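Ral guanine nucleotide dissociation stimulator-like 2 (Mus musculus, PDB 4JGW) probably acts as a guanine nucleotide exchange factor for small G proteins and associates in vitro with GTP-bound Rap1A and H-Ras. Local coordinates at residues 33-36 / 42-45. Residues are numbered along the deposited sequence; the frame is centred on the assembly and turned at random.
Sequences YRPL and LPPP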
# COMPACT_ATOMS: atom_id res chain seq x y z
N TYR A 33 -10.60 -28.29 21.80
CA TYR A 33 -11.07 -27.38 22.83
C TYR A 33 -11.98 -28.10 23.82
O TYR A 33 -12.61 -29.10 23.48
CB TYR A 33 -11.82 -26.19 22.21
CG TYR A 33 -10.91 -25.19 21.51
CD1 TYR A 33 -10.59 -25.33 20.16
CD2 TYR A 33 -10.38 -24.11 22.21
CE1 TYR A 33 -9.77 -24.41 19.52
CE2 TYR A 33 -9.55 -23.18 21.57
CZ TYR A 33 -9.25 -23.34 20.23
OH TYR A 33 -8.43 -22.43 19.61
N ARG A 34 -12.02 -27.59 25.05
CA ARG A 34 -12.94 -28.08 26.06
C ARG A 34 -14.35 -27.63 25.71
O ARG A 34 -14.53 -26.52 25.20
CB ARG A 34 -12.55 -27.57 27.45
CG ARG A 34 -11.29 -28.21 28.02
CD ARG A 34 -11.01 -27.70 29.43
NE ARG A 34 -9.83 -28.34 30.02
CZ ARG A 34 -8.61 -27.81 30.03
NH1 ARG A 34 -8.38 -26.62 29.49
NH2 ARG A 34 -7.61 -28.47 30.60
N PRO A 35 -15.36 -28.48 25.96
CA PRO A 35 -16.75 -28.11 25.66
C PRO A 35 -17.25 -27.01 26.60
O PRO A 35 -16.78 -26.92 27.74
CB PRO A 35 -17.52 -29.41 25.89
CG PRO A 35 -16.69 -30.19 26.84
CD PRO A 35 -15.27 -29.85 26.52
N LEU A 36 -18.17 -26.18 26.12
CA LEU A 36 -18.73 -25.09 26.91
C LEU A 36 -19.39 -25.64 28.18
O LEU A 36 -19.16 -25.13 29.27
CB LEU A 36 -19.71 -24.25 26.09
CG LEU A 36 -19.89 -22.78 26.51
CD1 LEU A 36 -20.28 -21.93 25.31
CD2 LEU A 36 -20.89 -22.61 27.65
N LEU A 42 -16.75 -34.36 24.28
CA LEU A 42 -15.80 -33.48 23.60
C LEU A 42 -16.31 -33.04 22.22
O LEU A 42 -16.75 -33.87 21.43
CB LEU A 42 -14.43 -34.16 23.47
CG LEU A 42 -13.63 -34.43 24.74
CD1 LEU A 42 -12.41 -35.29 24.44
CD2 LEU A 42 -13.21 -33.14 25.43
N PRO A 43 -16.25 -31.72 21.95
CA PRO A 43 -16.63 -31.22 20.63
C PRO A 43 -15.63 -31.69 19.57
O PRO A 43 -14.52 -32.10 19.93
CB PRO A 43 -16.57 -29.70 20.80
CG PRO A 43 -15.61 -29.47 21.91
CD PRO A 43 -15.78 -30.64 22.84
N PRO A 44 -16.02 -31.66 18.28
CA PRO A 44 -15.05 -32.00 17.25
C PRO A 44 -13.88 -31.02 17.25
O PRO A 44 -14.09 -29.82 17.46
CB PRO A 44 -15.85 -31.89 15.95
CG PRO A 44 -17.03 -31.02 16.29
CD PRO A 44 -17.34 -31.32 17.72
N PRO A 45 -12.65 -31.51 17.03
CA PRO A 45 -11.47 -30.63 17.00
C PRO A 45 -11.50 -29.66 15.82
O PRO A 45 -11.97 -30.01 14.73
CB PRO A 45 -10.30 -31.61 16.87
CG PRO A 45 -10.89 -32.85 16.29
CD PRO A 45 -12.28 -32.93 16.83
O HOH W 1 -12.80 -28.71 19.53
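Leu-42 turns CG beside its own backbone N and anti to its carbonyl carbon (chi1 -67°), and its CD2 methyl reaches the CD corner of the Pro-35 ring, 4.0 Å from that atom. Next along the chain, the side chains of Pro-43 and Pro-35 cross at about a right angle, and Pro-43 CD lies against the CB, CG and CD edge of Pro-35, 3.7 Å from CB and 3.8 Å from CD. The same CG-CD edge of Pro-43 also lies against the Tyr-33 carbonyl, whose O sits 3.4 Å from Pro-43 CG. No direct hydrogen bond joins the two segments; instead a water accepts from Tyr-33 N at 3.2 Å and donates to Pro-44 O at 2.7 Å. Pro-43 O is taken by the side-chain amide of Gln-32, at the end of strand 24-33. The contact draws together the two limbs of the long loop that links strands 24-33 and 46-54, far from the centre of the chain. Residues 42-45 are extended as in a polyproline II helix, the form in which SH3 domains bind proline-rich peptides. Pro-43, Pro-44 and Pro-45 have no N-H and can offer only carbonyl acceptors; apolar contacts and one water bridge join the segments, and Gln-32 adds its bond, consistent with a docking site whose conformation is set before its partner arrives.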